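Local coordinates for protein lamina-associated polypeptide 2 isoforms alpha/zeta (Mus musculus, PDB 2V0X) that dimerizes through a largely helical, coiled-coil-containing C-terminal domain as a component of the nuclear lamina, where it probably associates with A-type lamins and chromatin, at the interface of chains A and B. Coordinates in Å, arbitrary orientation; residue numbers count along the deposited sequence, not the author numbering. Chains: chain A/B, Lamina-associated polypeptide 2 isoforms alpha/zeta.

Contact 1 and contact 2 are two patches of one two-fold symmetric dimer interface, and the centres of their C-alpha atoms lie about 18 Å apart. The long helices 100-146 and 152-196 run through both: B:Tyr114 and A:Thr188 bring them into contact 1, while alanines of the first and A:Glu176 and its neighbours on the second build contact 2. Contact 1 adds the loops around A:Phe214 and B:Pro75 and the 3-10 helix 47-49. Contact 2, helix against helix, lies across the axis; contact 1 sets loop against loop off it, beside the same helices, and recurs with chains exchanged, holding the dimer at centre and flank.

Contact 1: the interface of chains A and B. Residues chain A 47, 188, 214, 217-219; chain B 75, 114.
A:Phe214 and B:Pro75 form the apolar centre of this patch, with CZ of the phenyl ring 3.7 Å from CG of the proline ring; the two side chains cross at about a right angle. Beside them stands B:Tyr114 from helix 100-146, whose ring has CD of B:Pro75 3.5 Å above one face, offset toward the rim, so that the proline touches both aromatic residues. A:Phe214 and B:Tyr114 approach from opposite directions. The chi1 of 172° at A:Phe214 sets CG opposite its main-chain nitrogen and carries the ring toward both B residues, where its in-plane edge receives the phenolic OH of B:Tyr114, 3.8 Å from CZ.

Next outward, the backbone of the A loop borders the proline: B:Pro75 CB lies 3.6 Å from the carbonyl carbon C of A:Thr218, and B:Pro75 CA is 3.4 Å from the carbonyl O of A:Gly217. At the polar rim, the hydroxyl OG1 of A:Thr188 sits over one face of the A:Phe214 ring and 3.7 Å from B:Tyr114 CE1. The phenolic OH of B:Tyr114 ends 3.4 Å from CH2 of A:Trp47; these two side chains run at about a right angle, and the indole has A:Phe214 CD2 over one face. The patch joins the A loop after helix 203-211 to the B loop between helices 66-72 and 79-83 and to B helix 100-146, extending the dimer interface beyond the long helices.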
ATOM      1  N   TRP A  47      -4.859   9.905  10.009  1.00 30.00           N
ATOM      2  CA  TRP A  47      -5.705   9.228  10.988  1.00 29.61           C
ATOM      3  C   TRP A  47      -6.586  10.124  11.873  1.00 33.48           C
ATOM      4  O   TRP A  47      -7.363   9.623  12.696  1.00 34.73           O
ATOM      5  CB  TRP A  47      -4.863   8.305  11.860  1.00 27.50           C
ATOM      6  CG  TRP A  47      -4.318   7.115  11.097  1.00 25.71           C
ATOM      7  CD1 TRP A  47      -4.592   6.773   9.795  1.00 24.94           C
ATOM      8  CD2 TRP A  47      -3.422   6.122  11.600  1.00 24.17           C
ATOM      9  NE1 TRP A  47      -3.920   5.620   9.463  1.00 25.63           N
ATOM     10  CE2 TRP A  47      -3.194   5.198  10.555  1.00 24.34           C
ATOM     11  CE3 TRP A  47      -2.792   5.915  12.843  1.00 23.45           C
ATOM     12  CZ2 TRP A  47      -2.362   4.073  10.714  1.00 22.39           C
ATOM     13  CZ3 TRP A  47      -1.963   4.790  13.001  1.00 22.96           C
ATOM     14  CH2 TRP A  47      -1.760   3.887  11.943  1.00 22.45           C
ATOM     15  N   THR A 188      -9.489   0.118   9.354  1.00 29.91           N
ATOM     16  CA  THR A 188      -9.936   0.380  10.727  1.00 29.49           C
ATOM     17  C   THR A 188     -11.410   0.836  10.791  1.00 31.49           C
ATOM     18  O   THR A 188     -12.199   0.315  11.588  1.00 30.31           O
ATOM     19  CB  THR A 188      -9.014   1.454  11.355  1.00 24.05           C
ATOM     20  OG1 THR A 188      -7.705   0.902  11.514  1.00 21.86           O
ATOM     21  CG2 THR A 188      -9.535   1.935  12.692  1.00 20.05           C
ATOM     22  N   PHE A 214      -8.021   7.924  15.170  1.00 39.22           N
ATOM     23  CA  PHE A 214      -7.368   6.640  15.368  1.00 34.21           C
ATOM     24  C   PHE A 214      -5.871   6.854  15.651  1.00 33.40           C
ATOM     25  O   PHE A 214      -5.230   7.624  14.955  1.00 32.89           O
ATOM     26  CB  PHE A 214      -7.586   5.827  14.082  1.00 31.19           C
ATOM     27  CG  PHE A 214      -6.821   4.548  14.028  1.00 29.19           C
ATOM     28  CD1 PHE A 214      -6.929   3.605  15.056  1.00 29.17           C
ATOM     29  CD2 PHE A 214      -5.980   4.285  12.952  1.00 28.33           C
ATOM     30  CE1 PHE A 214      -6.199   2.413  15.009  1.00 28.36           C
ATOM     31  CE2 PHE A 214      -5.248   3.108  12.892  1.00 29.03           C
ATOM     32  CZ  PHE A 214      -5.354   2.163  13.922  1.00 28.67           C
ATOM     33  N   GLY A 217      -2.648   0.919  17.628  1.00 43.02           N
ATOM     34  CA  GLY A 217      -2.783   0.330  18.949  1.00 44.08           C
ATOM     35  C   GLY A 217      -4.109  -0.382  19.104  1.00 43.83           C
ATOM     36  O   GLY A 217      -4.153  -1.604  18.983  1.00 48.37           O
ATOM     37  N   THR A 218      -5.185   0.355  19.376  1.00 38.62           N
ATOM     38  CA  THR A 218      -6.499  -0.275  19.529  1.00 35.76           C
ATOM     39  C   THR A 218      -7.486   0.255  18.492  1.00 30.04           C
ATOM     40  O   THR A 218      -7.388   1.403  18.047  1.00 29.26           O
ATOM     41  CB  THR A 218      -7.117  -0.099  20.944  1.00 38.81           C
ATOM     42  OG1 THR A 218      -7.657   1.221  21.083  1.00 48.07           O
ATOM     43  CG2 THR A 218      -6.075  -0.342  22.024  1.00 38.52           C
ATOM     44  N   LEU A 219      -8.490  -0.557  18.201  1.00 29.50           N
ATOM     45  CA  LEU A 219      -9.487  -0.223  17.214  1.00 30.14           C
ATOM     46  C   LEU A 219     -10.272   1.057  17.455  1.00 33.46           C
ATOM     47  O   LEU A 219     -10.401   1.877  16.551  1.00 31.72           O
ATOM     48  CB  LEU A 219     -10.427  -1.415  17.019  1.00 28.34           C
ATOM     49  CG  LEU A 219     -11.343  -1.359  15.797  1.00 25.86           C
ATOM     50  CD1 LEU A 219     -10.484  -1.342  14.535  1.00 26.97           C
ATOM     51  CD2 LEU A 219     -12.264  -2.568  15.795  1.00 26.61           C
TER
ATOM     52  N   PRO B  75      -4.682  -2.960  14.627  1.00 29.10           N
ATOM     53  CA  PRO B  75      -5.253  -2.631  15.929  1.00 30.76           C
ATOM     54  C   PRO B  75      -6.173  -3.721  16.470  1.00 34.99           C
ATOM     55  O   PRO B  75      -6.883  -4.393  15.715  1.00 35.06           O
ATOM     56  CB  PRO B  75      -5.964  -1.309  15.677  1.00 29.55           C
ATOM     57  CG  PRO B  75      -6.343  -1.371  14.267  1.00 30.38           C
ATOM     58  CD  PRO B  75      -5.163  -2.040  13.588  1.00 30.14           C
ATOM     59  N   TYR B 114      -5.024  -4.095   6.247  1.00 23.76           N
ATOM     60  CA  TYR B 114      -4.241  -3.240   7.121  1.00 23.09           C
ATOM     61  C   TYR B 114      -2.787  -3.687   7.138  1.00 24.82           C
ATOM     62  O   TYR B 114      -1.868  -2.873   6.993  1.00 28.99           O
ATOM     63  CB  TYR B 114      -4.803  -3.257   8.547  1.00 20.82           C
ATOM     64  CG  TYR B 114      -4.160  -2.259   9.489  1.00 20.47           C
ATOM     65  CD1 TYR B 114      -4.832  -1.103   9.859  1.00 21.29           C
ATOM     66  CD2 TYR B 114      -2.882  -2.475  10.016  1.00 20.54           C
ATOM     67  CE1 TYR B 114      -4.263  -0.183  10.729  1.00 22.18           C
ATOM     68  CE2 TYR B 114      -2.286  -1.542  10.893  1.00 18.42           C
ATOM     69  CZ  TYR B 114      -2.991  -0.401  11.244  1.00 19.10           C
ATOM     70  OH  TYR B 114      -2.461   0.530  12.103  1.00 27.08           O
TER

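Contact 2: the interface of chains A and B. Residues chain A 124, 173, 176-177, 180; chain B 120, 124, 176, 180.
The coiled-coil core of the dimer, built from helices 100-146 and 152-196 of both chains, sets small alanine side chains against two glutamates here, B helix 100-146 running roughly antiparallel to A helix 152-196. A:Glu176 and B:Ala124 meet through carbon, the glutamate CG lying 3.6 Å from the alanine CB. Around B:Ala124, A:Val177 touches the same methyl through CG2, and the methyl of A:Ala173 comes 3.6 Å from the carbonyl O of B:Ala124. The reciprocal pairing uses other atoms: B:Glu176 CB lies 3.7 Å from A:Ala124 CB, and OE1 also reaches that methyl.

The equivalent glutamates take different shapes, a local departure from the two-fold symmetry. In A:Glu176, CG lies opposite the main-chain nitrogen (chi1 -176°) and the chain bends at chi2, turning the carboxylate toward B:Glu176. B:Glu176 instead has CG opposite its carbonyl carbon and stays extended beyond it, bringing OE2 3.6 Å from A:Glu176 CG. Their carboxylates stack with planes 26° apart, and the two OE2 atoms are 4.3 Å from each other; this proximity of like charges might raise the proton affinity of one or both. Replacement of A:Glu176 by an alanine would probably thin the cover over B:Ala124, leaving CB and A:Val177 beside it, and would leave the B:Glu176 carboxylate without the carboxylate it stacks on.

One turn further along helix 152-196, A:Ser180 OG lies 3.7 Å from B:Ala120 CB. On the other chain, B:Ser180 OG hydrogen-bonds to B:Glu176 O one turn earlier at 3.1 Å, the donor lying 38° out of the carbonyl plane.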
ATOM      1  N   ALA A 124       4.438   3.100  -6.922  1.00 30.32           N
ATOM      2  CA  ALA A 124       5.556   2.174  -6.879  1.00 27.55           C
ATOM      3  C   ALA A 124       6.030   1.876  -8.287  1.00 28.06           C
ATOM      4  O   ALA A 124       7.231   1.760  -8.534  1.00 30.24           O
ATOM      5  CB  ALA A 124       5.167   0.892  -6.146  1.00 26.85           C
ATOM      6  N   ALA A 173       8.286   8.262  -2.020  1.00 25.94           N
ATOM      7  CA  ALA A 173       8.246   7.401  -0.847  1.00 24.41           C
ATOM      8  C   ALA A 173       7.247   7.968   0.180  1.00 24.95           C
ATOM      9  O   ALA A 173       6.417   7.229   0.723  1.00 28.92           O
ATOM     10  CB  ALA A 173       9.654   7.205  -0.259  1.00 23.70           C
ATOM     11  N   GLU A 176       3.784   7.197  -0.918  0.50 23.60           N
ATOM     12  CA  GLU A 176       3.473   5.787  -0.652  0.50 23.15           C
ATOM     13  C   GLU A 176       3.021   5.677   0.814  0.50 23.20           C
ATOM     14  O   GLU A 176       2.031   5.019   1.117  0.50 25.54           O
ATOM     15  CB  GLU A 176       4.716   4.916  -0.885  0.50 23.17           C
ATOM     16  CG  GLU A 176       4.501   3.402  -0.736  0.50 34.63           C
ATOM     17  CD  GLU A 176       3.795   2.750  -1.922  0.50 46.67           C
ATOM     18  OE1 GLU A 176       3.616   3.400  -2.975  0.50 36.60           O
ATOM     19  OE2 GLU A 176       3.430   1.562  -1.800  0.50 52.31           O
ATOM     20  N   VAL A 177       3.726   6.374   1.701  1.00 23.42           N
ATOM     21  CA  VAL A 177       3.403   6.371   3.119  1.00 26.10           C
ATOM     22  C   VAL A 177       1.984   6.877   3.342  1.00 27.32           C
ATOM     23  O   VAL A 177       1.188   6.241   4.044  1.00 29.46           O
ATOM     24  CB  VAL A 177       4.369   7.260   3.942  1.00 24.82           C
ATOM     25  CG1 VAL A 177       3.805   7.449   5.356  1.00 23.03           C
ATOM     26  CG2 VAL A 177       5.755   6.609   4.018  1.00 24.94           C
ATOM     27  N   SER A 180      -0.590   4.367   2.285  1.00 26.82           N
ATOM     28  CA  SER A 180      -0.666   3.267   3.264  1.00 26.85           C
ATOM     29  C   SER A 180      -1.482   3.673   4.487  1.00 25.02           C
ATOM     30  O   SER A 180      -2.301   2.897   4.978  1.00 25.99           O
ATOM     31  CB  SER A 180       0.723   2.838   3.750  1.00 28.98           C
ATOM     32  OG  SER A 180       1.394   2.117   2.753  1.00 28.08           O
TER
ATOM     33  N   ALA B 120       3.823  -2.209   3.305  1.00 22.52           N
ATOM     34  CA  ALA B 120       4.191  -1.273   2.225  1.00 20.34           C
ATOM     35  C   ALA B 120       4.755   0.013   2.851  1.00 22.23           C
ATOM     36  O   ALA B 120       5.680   0.637   2.327  1.00 27.02           O
ATOM     37  CB  ALA B 120       2.966  -0.968   1.378  1.00 19.42           C
ATOM     38  N   ALA B 124       8.304   1.632   2.239  1.00 28.70           N
ATOM     39  CA  ALA B 124       8.396   3.046   1.841  1.00 28.01           C
ATOM     40  C   ALA B 124       9.349   3.818   2.722  1.00 28.48           C
ATOM     41  O   ALA B 124      10.098   4.673   2.227  1.00 29.16           O
ATOM     42  CB  ALA B 124       7.020   3.726   1.828  1.00 27.31           C
ATOM     43  N   GLU B 176       6.806  -3.222  -2.995  0.50 25.61           N
ATOM     44  CA  GLU B 176       5.667  -2.334  -2.709  0.50 25.24           C
ATOM     45  C   GLU B 176       4.493  -2.738  -3.604  0.50 25.08           C
ATOM     46  O   GLU B 176       3.343  -2.812  -3.154  0.50 25.87           O
ATOM     47  CB  GLU B 176       6.027  -0.866  -2.985  0.50 24.10           C
ATOM     48  CG  GLU B 176       7.205  -0.359  -2.184  0.50 27.44           C
ATOM     49  CD  GLU B 176       7.567   1.092  -2.470  0.50 34.72           C
ATOM     50  OE1 GLU B 176       7.781   1.453  -3.648  0.50 41.26           O
ATOM     51  OE2 GLU B 176       7.673   1.867  -1.502  0.50 44.40           O
ATOM     52  N   SER B 180       0.858  -4.117  -2.355  1.00 27.92           N
ATOM     53  CA  SER B 180      -0.351  -3.450  -2.843  1.00 27.19           C
ATOM     54  C   SER B 180      -1.301  -4.455  -3.502  1.00 26.92           C
ATOM     55  O   SER B 180      -2.512  -4.372  -3.326  1.00 30.25           O
ATOM     56  CB  SER B 180      -0.001  -2.348  -3.860  1.00 30.55           C
ATOM     57  OG  SER B 180       0.690  -1.270  -3.245  1.00 38.90           O
TER